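Local atomic coordinates of putative glutaryl-CoA dehydrogenase (Thermus thermophilus, PDB entry 2EBA), a protein that belongs to the acyl-CoA dehydrogenase family of flavoproteins and binds flavin-adenine dinucleotide where the subunits of its four-chain assembly meet. Residues Q281-Q284 / A285-E289; G76-C79 / Y80-R84; L356-E359 / T360-T363; Y5-E8 / D9-T12. All coordinates share one frame; numbering follows the deposited sequence.

Along the chain the order is contact 4, contact 2, contact 1, contact 3. Contact 4 forms the 3-10 lead-in to helix 13-29, contact 2 lies on helix 72-85, contact 1 opens helix 281-309, and contact 3 closes helix 351-361. Contact 2 sits between two others, its centre about 16 Å from those of contacts 3 and 4, and it touches both: Glu-83 packs on Val-361 and Leu-77 on Leu-11. Contact 1 stands apart, its centre 23 to 26 Å from the rest. Contacts 1 and 3 both belong to the C-terminal acyl-CoA dehydrogenase domain and meet different FAD molecules, so this helical region lines more than one cofactor site of the assembly.

Contact 1 (Q281-Q284 / A285-E289); sequences QLVQ and AKLAE. With FAD (flavin-adenine dinucleotide), chain J.
Lys-286 runs back along the first turns of helix 281-309 past the carbonyls of the preceding turn. Its CB lies 3.5 Å from Val-283 O, and CG then comes 3.5 Å from Leu-282 O. The chain stays extended from there (chi2 175°, chi3 -173°), which keeps CD at 3.8 Å and CE at 3.9 Å from that same Leu-282 O as the amine is carried outward. At the tip, NZ forms salt bridges with Asp-338 and with Asp-369 of the fourth subunit, so two carboxylates probably stabilise its positive charge. One residue on, Leu-287 lies side by side with Val-283, pointing the same way, with CD1 4.2 Å from Val-283 CG2. Leu-287 N donates to Val-283 O at 3.1 Å, the i to i+4 pairing of an alpha-helix. At the helix start Gln-281 stretches away from the turn until its CD is 3.8 Å from N1A of the FAD adenine; that cofactor is hydrogen-bonded to several residues of the second subunit, among them Thr-132 and Ser-138. This is consistent with the acyl-CoA dehydrogenase fold, in which the C-terminal helical domain of one subunit reaches FAD held by another.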
loop_
_atom_site.group_PDB
_atom_site.type_symbol
_atom_site.label_atom_id
_atom_site.label_comp_id
_atom_site.label_asym_id
_atom_site.label_seq_id
_atom_site.Cartn_x
_atom_site.Cartn_y
_atom_site.Cartn_z
ATOM N N GLN A 281 3.285 -6.813 -17.984
ATOM C CA GLN A 281 4.028 -6.172 -16.901
ATOM C C GLN A 281 3.228 -6.145 -15.605
ATOM O O GLN A 281 3.780 -6.340 -14.518
ATOM C CB GLN A 281 4.440 -4.732 -17.291
ATOM C CG GLN A 281 5.504 -4.664 -18.410
ATOM C CD GLN A 281 6.264 -3.346 -18.447
ATOM O OE1 GLN A 281 7.403 -3.303 -18.944
ATOM N NE2 GLN A 281 5.643 -2.260 -17.928
ATOM N N LEU A 282 1.926 -5.923 -15.705
ATOM C CA LEU A 282 1.154 -5.859 -14.484
ATOM C C LEU A 282 0.961 -7.249 -13.831
ATOM O O LEU A 282 0.859 -7.302 -12.571
ATOM C CB LEU A 282 -0.183 -5.125 -14.720
ATOM C CG LEU A 282 0.027 -3.627 -15.015
ATOM C CD1 LEU A 282 -1.252 -3.097 -15.644
ATOM C CD2 LEU A 282 0.365 -2.820 -13.747
ATOM N N VAL A 283 0.925 -8.367 -14.586
ATOM C CA VAL A 283 0.798 -9.636 -13.840
ATOM C C VAL A 283 2.225 -10.082 -13.498
ATOM O O VAL A 283 2.404 -10.721 -12.427
ATOM C CB VAL A 283 0.047 -10.815 -14.577
ATOM C CG1 VAL A 283 -0.910 -10.227 -15.580
ATOM C CG2 VAL A 283 1.011 -11.808 -15.136
ATOM N N GLN A 284 3.235 -9.783 -14.315
ATOM C CA GLN A 284 4.531 -10.231 -13.863
ATOM C C GLN A 284 4.861 -9.534 -12.514
ATOM O O GLN A 284 5.467 -10.155 -11.653
ATOM C CB GLN A 284 5.710 -9.842 -14.842
ATOM C CG GLN A 284 5.595 -10.413 -16.228
ATOM C CD GLN A 284 7.001 -10.568 -16.845
ATOM O OE1 GLN A 284 7.217 -11.438 -17.705
ATOM N NE2 GLN A 284 7.965 -9.743 -16.393
ATOM N N ALA A 285 4.431 -8.281 -12.300
ATOM C CA ALA A 285 4.757 -7.604 -11.025
ATOM C C ALA A 285 4.173 -8.351 -9.834
ATOM O O ALA A 285 4.818 -8.428 -8.782
ATOM C CB ALA A 285 4.264 -6.177 -11.046
ATOM N N LYS A 286 2.984 -8.918 -10.016
ATOM C CA LYS A 286 2.292 -9.652 -8.957
ATOM C C LYS A 286 2.990 -10.945 -8.623
ATOM O O LYS A 286 3.147 -11.288 -7.450
ATOM C CB LYS A 286 0.867 -9.966 -9.396
ATOM C CG LYS A 286 -0.022 -8.758 -9.526
ATOM C CD LYS A 286 -1.362 -9.205 -10.085
ATOM C CE LYS A 286 -2.257 -8.014 -10.395
ATOM N NZ LYS A 286 -3.191 -8.405 -11.483
ATOM N N LEU A 287 3.378 -11.689 -9.658
ATOM C CA LEU A 287 4.073 -12.944 -9.462
ATOM C C LEU A 287 5.426 -12.617 -8.786
ATOM O O LEU A 287 5.859 -13.354 -7.899
ATOM C CB LEU A 287 4.249 -13.668 -10.807
ATOM C CG LEU A 287 2.916 -13.976 -11.517
ATOM C CD1 LEU A 287 3.189 -14.601 -12.889
ATOM C CD2 LEU A 287 2.086 -14.953 -10.647
ATOM N N ALA A 288 6.080 -11.525 -9.204
ATOM C CA ALA A 288 7.381 -11.118 -8.639
ATOM C C ALA A 288 7.276 -10.815 -7.149
ATOM O O ALA A 288 8.168 -11.144 -6.375
ATOM C CB ALA A 288 7.925 -9.896 -9.374
ATOM N N GLU A 289 6.176 -10.181 -6.763
ATOM C CA GLU A 289 5.938 -9.842 -5.368
ATOM C C GLU A 289 5.749 -11.142 -4.594
ATOM O O GLU A 289 6.302 -11.323 -3.504
ATOM C CB GLU A 289 4.681 -8.964 -5.247
ATOM C CG GLU A 289 4.504 -8.299 -3.892
ATOM C CD GLU A 289 5.449 -7.132 -3.656
ATOM O OE1 GLU A 289 6.637 -7.217 -4.033
ATOM O OE2 GLU A 289 4.995 -6.124 -3.071
HETATM P PA FAD J . 14.937 5.804 -17.760
HETATM O O1A FAD J . 14.377 6.633 -18.897
HETATM O O2A FAD J . 15.730 4.564 -18.002
HETATM O O5B FAD J . 13.720 5.478 -16.750
HETATM C C5B FAD J . 12.754 6.308 -16.374
HETATM C C4B FAD J . 11.502 5.727 -15.765
HETATM O O4B FAD J . 10.962 4.533 -16.668
HETATM C C3B FAD J . 11.989 4.675 -14.631
HETATM O O3B FAD J . 10.866 4.554 -13.769
HETATM C C2B FAD J . 12.038 3.230 -15.182
HETATM O O2B FAD J . 11.593 2.285 -14.278
HETATM C C1B FAD J . 10.933 3.305 -16.185
HETATM N N9A FAD J . 11.262 2.312 -17.296
HETATM C C8A FAD J . 12.344 2.326 -18.061
HETATM N N7A FAD J . 12.251 1.256 -18.900
HETATM C C5A FAD J . 11.096 0.572 -18.622
HETATM C C6A FAD J . 10.459 -0.605 -19.140
HETATM N N6A FAD J . 11.003 -1.312 -20.137
HETATM N N1A FAD J . 9.268 -1.015 -18.606
HETATM C C2A FAD J . 8.675 -0.324 -17.582
HETATM N N3A FAD J . 9.253 0.796 -17.066
HETATM C C4A FAD J . 10.463 1.256 -17.570
HETATM N N1 FAD J . 24.980 4.886 -14.452
HETATM C C2 FAD J . 26.184 4.291 -14.714
HETATM O O2 FAD J . 26.324 3.565 -15.720
HETATM N N3 FAD J . 27.242 4.496 -13.877
HETATM C C4 FAD J . 27.126 5.303 -12.770
HETATM O O4 FAD J . 28.120 5.474 -12.038
HETATM C C4X FAD J . 25.892 5.936 -12.481
HETATM N N5 FAD J . 25.739 6.773 -11.388
HETATM C C5X FAD J . 24.540 7.412 -11.136
HETATM C C6 FAD J . 24.432 8.293 -10.034
HETATM C C7 FAD J . 23.222 8.974 -9.786
HETATM C C7M FAD J . 23.205 9.914 -8.600
HETATM C C8 FAD J . 22.084 8.760 -10.644
HETATM C C8M FAD J . 20.751 9.442 -10.461
HETATM C C9 FAD J . 22.198 7.887 -11.726
HETATM C C9A FAD J . 23.419 7.195 -12.012
HETATM N N10 FAD J . 23.577 6.331 -13.113
HETATM C C10 FAD J . 24.792 5.711 -13.357
HETATM C "C1'" FAD J . 22.486 6.077 -14.052
HETATM C "C2'" FAD J . 21.334 5.309 -13.454
HETATM O "O2'" FAD J . 21.646 3.916 -13.486
HETATM C "C3'" FAD J . 20.098 5.680 -14.247
HETATM O "O3'" FAD J . 19.516 6.855 -13.667
HETATM C "C4'" FAD J . 19.042 4.578 -14.297
HETATM O "O4'" FAD J . 19.385 3.605 -15.295
HETATM C "C5'" FAD J . 17.693 5.146 -14.664
HETATM O "O5'" FAD J . 17.672 5.393 -16.047
HETATM P P FAD J . 17.393 6.824 -16.666
HETATM O O1P FAD J . 17.722 7.883 -15.666
HETATM O O2P FAD J . 18.097 6.912 -18.005
HETATM O O3P FAD J . 15.790 6.803 -16.823
#

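Contact 2 (G76-C79 / Y80-R84); sequences GLIC and YELER
Ile-78 and Leu-82 lie side by side one helical turn apart, both branches pointing the same way, and their CD1 methyls are modelled 3.2 Å apart, tighter than ordinary van der Waals contact. The isoleucine is also strained: CG1 is wedged between the backbone N and the carbonyl carbon (chi1 80°), and chi2 is 113°, which with the short contact leaves the exact place of Ile-78 CD1 doubtful. Leu-82 folds back over the turn, bringing CG within 3.2 Å of Ile-78 O, which also accepts from Leu-82 N at 2.8 Å. The pair faces helices 13-29 and 87-107, where Val-18 and Val-93 meet it.

Tyr-80 leaves the helix in another direction. With CG anti to the backbone N (chi1 -175°), the ring swings outward while CB rests 3.3 Å from Leu-77 O. Its hydroxyl is held by Glu-257 and His-294, which fixes the reach of the ring toward helices 235-269 and 281-309. Glu-81 is bent at its second torsion, and its carboxylate turns back beside the tyrosine: OE2 lies in the ring plane at the edge, 3.3 Å from Tyr-80 CD2. That oxygen also forms a salt bridge with Arg-23. Arg-84 NH1 stands 4.0 Å from Glu-81 OE1, a long pair of charges alone; the firmer partner of Arg-84 is Glu-257, bound through NE.

Apolar side chains packed on three neighbouring helices, with the polar ends of Tyr-80, Glu-81 and Glu-83 paired to residues around them, mark helix 72-85 as an interior helix of the alpha-helical N-terminal domain of the acyl-CoA dehydrogenase fold.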
loop_
_atom_site.group_PDB
_atom_site.type_symbol
_atom_site.label_atom_id
_atom_site.label_comp_id
_atom_site.label_asym_id
_atom_site.label_seq_id
_atom_site.Cartn_x
_atom_site.Cartn_y
_atom_site.Cartn_z
ATOM N N GLY A 76 8.426 -27.310 11.305
ATOM C CA GLY A 76 8.061 -26.219 10.424
ATOM C C GLY A 76 7.799 -26.744 9.033
ATOM O O GLY A 76 6.850 -26.332 8.379
ATOM N N LEU A 77 8.640 -27.672 8.589
ATOM C CA LEU A 77 8.514 -28.271 7.269
ATOM C C LEU A 77 7.261 -29.114 7.088
ATOM O O LEU A 77 6.742 -29.188 5.987
ATOM C CB LEU A 77 9.749 -29.117 6.935
ATOM C CG LEU A 77 11.047 -28.346 6.651
ATOM C CD1 LEU A 77 12.241 -29.297 6.578
ATOM C CD2 LEU A 77 10.901 -27.577 5.357
ATOM N N ILE A 78 6.767 -29.769 8.133
ATOM C CA ILE A 78 5.565 -30.553 7.931
ATOM C C ILE A 78 4.383 -29.580 7.895
ATOM O O ILE A 78 3.414 -29.782 7.165
ATOM C CB ILE A 78 5.345 -31.639 9.031
ATOM C CG1 ILE A 78 4.751 -31.018 10.278
ATOM C CG2 ILE A 78 6.635 -32.351 9.353
ATOM C CD1 ILE A 78 3.358 -31.487 10.514
ATOM N N CYS A 79 4.474 -28.514 8.679
ATOM C CA CYS A 79 3.416 -27.513 8.696
ATOM C C CYS A 79 3.306 -26.897 7.310
ATOM O O CYS A 79 2.207 -26.661 6.803
ATOM C CB CYS A 79 3.728 -26.433 9.730
ATOM S SG CYS A 79 3.385 -26.955 11.406
ATOM N N TYR A 80 4.464 -26.656 6.707
ATOM C CA TYR A 80 4.588 -26.084 5.369
ATOM C C TYR A 80 3.771 -26.904 4.364
ATOM O O TYR A 80 2.891 -26.395 3.657
ATOM C CB TYR A 80 6.072 -26.093 4.961
ATOM C CG TYR A 80 6.377 -25.416 3.648
ATOM C CD1 TYR A 80 6.698 -24.055 3.601
ATOM C CD2 TYR A 80 6.300 -26.118 2.447
ATOM C CE1 TYR A 80 6.936 -23.410 2.388
ATOM C CE2 TYR A 80 6.529 -25.482 1.226
ATOM C CZ TYR A 80 6.847 -24.127 1.208
ATOM O OH TYR A 80 7.090 -23.482 0.020
ATOM N N GLU A 81 4.091 -28.193 4.309
ATOM C CA GLU A 81 3.420 -29.115 3.407
ATOM C C GLU A 81 1.928 -29.278 3.743
ATOM O O GLU A 81 1.088 -29.383 2.846
ATOM C CB GLU A 81 4.140 -30.472 3.428
ATOM C CG GLU A 81 5.518 -30.453 2.765
ATOM C CD GLU A 81 5.476 -29.908 1.342
ATOM O OE1 GLU A 81 4.609 -30.345 0.561
ATOM O OE2 GLU A 81 6.312 -29.051 0.999
ATOM N N LEU A 82 1.598 -29.293 5.029
ATOM C CA LEU A 82 0.209 -29.415 5.440
ATOM C C LEU A 82 -0.607 -28.224 4.913
ATOM O O LEU A 82 -1.597 -28.407 4.201
ATOM C CB LEU A 82 0.121 -29.471 6.969
ATOM C CG LEU A 82 0.374 -30.814 7.659
ATOM C CD1 LEU A 82 0.595 -30.585 9.131
ATOM C CD2 LEU A 82 -0.809 -31.737 7.443
ATOM N N GLU A 83 -0.169 -27.011 5.251
ATOM C CA GLU A 83 -0.849 -25.778 4.858
ATOM C C GLU A 83 -0.922 -25.618 3.358
ATOM O O GLU A 83 -1.893 -25.094 2.818
ATOM C CB GLU A 83 -0.127 -24.573 5.447
ATOM C CG GLU A 83 -0.943 -23.297 5.424
ATOM C CD GLU A 83 -1.162 -22.738 6.813
ATOM O OE1 GLU A 83 -0.236 -22.877 7.647
ATOM O OE2 GLU A 83 -2.241 -22.159 7.065
ATOM N N ARG A 84 0.106 -26.077 2.661
ATOM C CA ARG A 84 0.150 -25.988 1.216
ATOM C C ARG A 84 -1.079 -26.712 0.625
ATOM O O ARG A 84 -1.536 -26.414 -0.487
ATOM C CB ARG A 84 1.413 -26.634 0.733
ATOM C CG ARG A 84 1.605 -26.686 -0.750
ATOM C CD ARG A 84 2.956 -27.343 -0.937
ATOM N NE ARG A 84 3.186 -27.896 -2.264
ATOM C CZ ARG A 84 2.581 -28.983 -2.756
ATOM N NH1 ARG A 84 1.679 -29.659 -2.035
ATOM N NH2 ARG A 84 2.893 -29.418 -3.975
#

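Contact 3 (L356-E359 / T360-T363); sequences LNLE and TVYT. With FAD (flavin-adenine dinucleotide), chain I.
Asn-357 O accepts two backbone N-H groups as helix 351-361 nears its end: Thr-360 N at 2.9 Å from above the carbonyl plane, and Val-361 N at 3.3 Å within it. On the flank toward helix 315-340, Leu-358 and Val-361 cross obliquely, with Leu-358 CD2 4.2 Å from Val-361 CB. The threonines face the cofactor. Thr-360 sends CG2 anti to the backbone N (chi1 -80° for OG1), and this methyl lies above the dimethylated end of the flavin, 3.4 Å from C7M of the FAD, while OG1 is hydrogen-bonded to Ser-206. Thr-360 and Thr-363 both belong to the FAD pocket of the acyl-CoA dehydrogenase fold, in which the C-terminal helical domain lines one side of the cofactor. Thr-363 continues the lining along the ribityl chain, with Thr-363 CG2 3.6 Å from O3' of the FAD. Its hydroxyl is hydrogen-bonded to Arg-337 of the fourth subunit, and the same arginine forms a salt bridge with Glu-359 OE2, so one guanidinium from another chain ties together both halves of the turn. The Tyr-362 ring takes Glu-359 O at its edge, near its plane, and meets the ring of Trp-327 at a shallow angle.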
loop_
_atom_site.group_PDB
_atom_site.type_symbol
_atom_site.label_atom_id
_atom_site.label_comp_id
_atom_site.label_asym_id
_atom_site.label_seq_id
_atom_site.Cartn_x
_atom_site.Cartn_y
_atom_site.Cartn_z
ATOM N N LEU A 356 -9.636 -17.523 1.656
ATOM C CA LEU A 356 -10.571 -17.562 2.786
ATOM C C LEU A 356 -9.945 -18.138 4.052
ATOM O O LEU A 356 -10.055 -17.553 5.127
ATOM C CB LEU A 356 -11.847 -18.340 2.406
ATOM C CG LEU A 356 -12.839 -17.567 1.500
ATOM C CD1 LEU A 356 -13.965 -18.461 1.016
ATOM C CD2 LEU A 356 -13.414 -16.381 2.266
ATOM N N ASN A 357 -9.289 -19.283 3.929
ATOM C CA ASN A 357 -8.624 -19.905 5.067
ATOM C C ASN A 357 -7.651 -18.928 5.729
ATOM O O ASN A 357 -7.660 -18.759 6.954
ATOM C CB ASN A 357 -7.851 -21.142 4.607
ATOM C CG ASN A 357 -8.744 -22.338 4.389
ATOM O OD1 ASN A 357 -8.347 -23.331 3.771
ATOM N ND2 ASN A 357 -9.949 -22.261 4.910
ATOM N N LEU A 358 -6.820 -18.279 4.911
ATOM C CA LEU A 358 -5.823 -17.340 5.428
ATOM C C LEU A 358 -6.398 -16.144 6.163
ATOM O O LEU A 358 -5.698 -15.472 6.924
ATOM C CB LEU A 358 -4.897 -16.879 4.305
ATOM C CG LEU A 358 -3.865 -17.941 3.914
ATOM C CD1 LEU A 358 -3.086 -17.483 2.698
ATOM C CD2 LEU A 358 -2.928 -18.205 5.093
ATOM N N GLU A 359 -7.680 -15.883 5.947
ATOM C CA GLU A 359 -8.337 -14.784 6.634
ATOM C C GLU A 359 -8.383 -15.179 8.128
ATOM O O GLU A 359 -8.177 -14.346 9.007
ATOM C CB GLU A 359 -9.736 -14.582 6.033
ATOM C CG GLU A 359 -10.356 -13.190 6.224
ATOM C CD GLU A 359 -9.751 -12.082 5.360
ATOM O OE1 GLU A 359 -9.766 -12.196 4.116
ATOM O OE2 GLU A 359 -9.275 -11.075 5.934
ATOM N N THR A 360 -8.612 -16.464 8.399
ATOM C CA THR A 360 -8.654 -16.981 9.770
ATOM C C THR A 360 -7.259 -16.978 10.405
ATOM O O THR A 360 -7.061 -16.454 11.510
ATOM C CB THR A 360 -9.205 -18.430 9.799
ATOM O OG1 THR A 360 -10.637 -18.400 9.727
ATOM C CG2 THR A 360 -8.758 -19.162 11.058
ATOM N N VAL A 361 -6.301 -17.568 9.700
ATOM C CA VAL A 361 -4.924 -17.634 10.169
ATOM C C VAL A 361 -4.433 -16.221 10.465
ATOM O O VAL A 361 -3.648 -15.991 11.389
ATOM C CB VAL A 361 -4.019 -18.275 9.107
ATOM C CG1 VAL A 361 -2.612 -18.455 9.663
ATOM C CG2 VAL A 361 -4.611 -19.603 8.655
ATOM N N TYR A 362 -4.907 -15.280 9.665
ATOM C CA TYR A 362 -4.573 -13.879 9.810
ATOM C C TYR A 362 -5.155 -13.316 11.111
ATOM O O TYR A 362 -4.673 -12.321 11.639
ATOM C CB TYR A 362 -5.132 -13.132 8.601
ATOM C CG TYR A 362 -4.916 -11.649 8.602
ATOM C CD1 TYR A 362 -3.636 -11.100 8.597
ATOM C CD2 TYR A 362 -6.003 -10.785 8.572
ATOM C CE1 TYR A 362 -3.459 -9.723 8.562
ATOM C CE2 TYR A 362 -5.833 -9.418 8.535
ATOM C CZ TYR A 362 -4.574 -8.895 8.531
ATOM O OH TYR A 362 -4.457 -7.535 8.511
ATOM N N THR A 363 -6.178 -13.983 11.630
ATOM C CA THR A 363 -6.855 -13.567 12.850
ATOM C C THR A 363 -6.460 -14.299 14.143
ATOM O O THR A 363 -6.110 -13.664 15.138
ATOM C CB THR A 363 -8.378 -13.686 12.650
ATOM O OG1 THR A 363 -8.805 -12.685 11.723
ATOM C CG2 THR A 363 -9.118 -13.499 13.953
HETATM P PA FAD I . -11.208 -9.202 19.005
HETATM O O1A FAD I . -12.399 -8.418 19.513
HETATM O O2A FAD I . -10.127 -9.660 19.951
HETATM O O5B FAD I . -10.567 -8.353 17.783
HETATM C C5B FAD I . -11.249 -7.736 16.821
HETATM C C4B FAD I . -10.556 -6.666 16.017
HETATM O O4B FAD I . -9.813 -5.659 16.997
HETATM C C3B FAD I . -9.134 -7.289 15.545
HETATM O O3B FAD I . -8.767 -6.501 14.418
HETATM C C2B FAD I . -7.992 -6.893 16.510
HETATM O O2B FAD I . -6.815 -6.601 15.860
HETATM C C1B FAD I . -8.506 -5.550 16.962
HETATM N N9A FAD I . -7.938 -5.341 18.363
HETATM C C8A FAD I . -8.180 -6.096 19.422
HETATM N N7A FAD I . -7.497 -5.534 20.475
HETATM C C5A FAD I . -6.849 -4.418 20.040
HETATM C C6A FAD I . -6.002 -3.438 20.656
HETATM N N6A FAD I . -5.676 -3.510 21.958
HETATM N N1A FAD I . -5.507 -2.407 19.896
HETATM C C2A FAD I . -5.810 -2.300 18.567
HETATM N N3A FAD I . -6.617 -3.226 17.954
HETATM C C4A FAD I . -7.151 -4.281 18.673
HETATM N N1 FAD I . -8.766 -19.498 20.153
HETATM C C2 FAD I . -8.279 -20.447 21.022
HETATM O O2 FAD I . -7.966 -20.129 22.182
HETATM N N3 FAD I . -8.142 -21.746 20.614
HETATM C C4 FAD I . -8.488 -22.123 19.339
HETATM O O4 FAD I . -8.369 -23.315 18.993
HETATM C C4X FAD I . -8.994 -21.167 18.433
HETATM N N5 FAD I . -9.371 -21.522 17.154
HETATM C C5X FAD I . -9.900 -20.602 16.281
HETATM C C6 FAD I . -10.312 -21.011 14.986
HETATM C C7 FAD I . -10.886 -20.075 14.088
HETATM C C7M FAD I . -11.318 -20.588 12.731
HETATM C C8 FAD I . -11.040 -18.709 14.484
HETATM C C8M FAD I . -11.645 -17.645 13.591
HETATM C C9 FAD I . -10.625 -18.311 15.767
HETATM C C9A FAD I . -10.050 -19.237 16.700
HETATM N N10 FAD I . -9.650 -18.874 18.003
HETATM C C10 FAD I . -9.135 -19.817 18.864
HETATM C "C1'" FAD I . -9.792 -17.501 18.507
HETATM C "C2'" FAD I . -8.881 -16.498 17.862
HETATM O "O2'" FAD I . -7.609 -16.552 18.487
HETATM C "C3'" FAD I . -9.551 -15.160 17.978
HETATM O "O3'" FAD I . -10.458 -15.032 16.887
HETATM C "C4'" FAD I . -8.593 -13.976 17.949
HETATM O "O4'" FAD I . -7.996 -13.781 19.235
HETATM C "C5'" FAD I . -9.329 -12.706 17.569
HETATM O "O5'" FAD I . -10.104 -12.255 18.662
HETATM P P FAD I . -11.704 -12.001 18.609
HETATM O O1P FAD I . -12.347 -12.788 17.509
HETATM O O2P FAD I . -12.232 -12.228 20.004
HETATM O O3P FAD I . -11.794 -10.461 18.178
#

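Contact 4 (Y5-E8 / D9-T12)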
loop_
_atom_site.group_PDB
_atom_site.type_symbol
_atom_site.label_atom_id
_atom_site.label_comp_id
_atom_site.label_asym_id
_atom_site.label_seq_id
_atom_site.Cartn_x
_atom_site.Cartn_y
_atom_site.Cartn_z
ATOM N N TYR A 5 16.004 -19.015 -2.978
ATOM C CA TYR A 5 17.315 -18.748 -2.388
ATOM C C TYR A 5 18.032 -20.000 -1.910
ATOM O O TYR A 5 18.951 -19.928 -1.089
ATOM C CB TYR A 5 17.178 -17.741 -1.235
ATOM C CG TYR A 5 17.346 -16.283 -1.628
ATOM C CD1 TYR A 5 17.048 -15.837 -2.919
ATOM C CD2 TYR A 5 17.781 -15.338 -0.699
ATOM C CE1 TYR A 5 17.182 -14.483 -3.277
ATOM C CE2 TYR A 5 17.916 -13.977 -1.046
ATOM C CZ TYR A 5 17.613 -13.562 -2.334
ATOM O OH TYR A 5 17.729 -12.234 -2.680
ATOM N N ALA A 6 17.606 -21.145 -2.440
ATOM C CA ALA A 6 18.174 -22.454 -2.123
ATOM C C ALA A 6 18.435 -22.690 -0.641
ATOM O O ALA A 6 19.530 -23.125 -0.263
ATOM C CB ALA A 6 19.474 -22.677 -2.910
ATOM N N LEU A 7 17.420 -22.435 0.182
ATOM C CA LEU A 7 17.535 -22.642 1.607
ATOM C C LEU A 7 17.574 -24.136 1.911
ATOM O O LEU A 7 17.920 -24.523 3.027
ATOM C CB LEU A 7 16.340 -22.036 2.350
ATOM C CG LEU A 7 16.342 -20.592 2.875
ATOM C CD1 LEU A 7 17.701 -19.907 2.713
ATOM C CD2 LEU A 7 15.281 -19.816 2.134
ATOM N N GLU A 8 17.223 -24.986 0.946
ATOM C CA GLU A 8 17.271 -26.402 1.242
ATOM C C GLU A 8 18.701 -26.813 1.491
ATOM O O GLU A 8 18.959 -27.833 2.137
ATOM C CB GLU A 8 16.663 -27.191 0.123
ATOM C CG GLU A 8 15.187 -27.045 0.196
ATOM C CD GLU A 8 14.489 -27.721 -0.944
ATOM O OE1 GLU A 8 14.527 -27.188 -2.076
ATOM O OE2 GLU A 8 13.914 -28.804 -0.714
ATOM N N ASP A 9 19.643 -26.019 0.981
ATOM C CA ASP A 9 21.049 -26.322 1.192
ATOM C C ASP A 9 21.337 -26.211 2.652
ATOM O O ASP A 9 22.300 -26.798 3.162
ATOM C CB ASP A 9 21.922 -25.346 0.442
ATOM C CG ASP A 9 21.912 -25.611 -1.041
ATOM O OD1 ASP A 9 21.425 -26.700 -1.434
ATOM O OD2 ASP A 9 22.386 -24.758 -1.821
ATOM N N LEU A 10 20.483 -25.468 3.339
ATOM C CA LEU A 10 20.666 -25.254 4.754
ATOM C C LEU A 10 19.904 -26.260 5.622
ATOM O O LEU A 10 19.832 -26.098 6.847
ATOM C CB LEU A 10 20.245 -23.839 5.132
ATOM C CG LEU A 10 20.951 -22.694 4.425
ATOM C CD1 LEU A 10 20.263 -21.421 4.855
ATOM C CD2 LEU A 10 22.420 -22.640 4.779
ATOM N N LEU A 11 19.334 -27.300 5.008
ATOM C CA LEU A 11 18.595 -28.290 5.797
ATOM C C LEU A 11 19.385 -29.591 5.931
ATOM O O LEU A 11 20.192 -29.936 5.051
ATOM C CB LEU A 11 17.260 -28.596 5.158
ATOM C CG LEU A 11 16.323 -27.399 5.111
ATOM C CD1 LEU A 11 15.239 -27.714 4.131
ATOM C CD2 LEU A 11 15.740 -27.105 6.488
ATOM N N THR A 12 19.156 -30.312 7.025
ATOM C CA THR A 12 19.840 -31.578 7.214
ATOM C C THR A 12 19.151 -32.573 6.297
ATOM O O THR A 12 18.094 -32.301 5.750
ATOM C CB THR A 12 19.714 -32.099 8.678
ATOM O OG1 THR A 12 18.339 -32.371 8.977
ATOM C CG2 THR A 12 20.233 -31.063 9.671
#
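Asp-9 closes the first turn over Ala-6: its N donates to Ala-6 O at 3.2 Å. CG is set beside the backbone N (chi1 -74°), which lays the carboxylate back along the turn, with OD2 3.7 Å from Ala-6 CB. That oxygen also makes a salt bridge with Lys-312 of the second subunit, so the acid probably keeps its negative charge there. Leu-10 follows, and its side chain crosses that of Leu-7 at an angle, CD1 against CD1 at 3.7 Å; both leucines rest on helix 281-309, Leu-10 on Trp-302 and Leu-7 on Leu-298 and Leu-299. The bond from Leu-10 N to Leu-7 O is less sure. With Leu-11 the turn ends: its N donates to Glu-8 O at 2.9 Å, and CD1 lies over the base of Glu-8, 3.8 Å from Glu-8 CA and 4.0 Å from Glu-8 CG. Thr-12 then takes the N-cap position of helix 13-29. Its side chain caps a backbone N beyond, and its own N donates to Glu-15 OE1, as expected of a capping box. Bonds to the carbonyl three residues earlier wind this lead-in as a 3-10 turn. The donors of Asp-9 and Leu-11 stand well above the carbonyl planes, which suggests that the turn is also steadied by Leu-7 and Leu-10 packed on helix 281-309 and by the Asp-9 salt bridge to the second subunit.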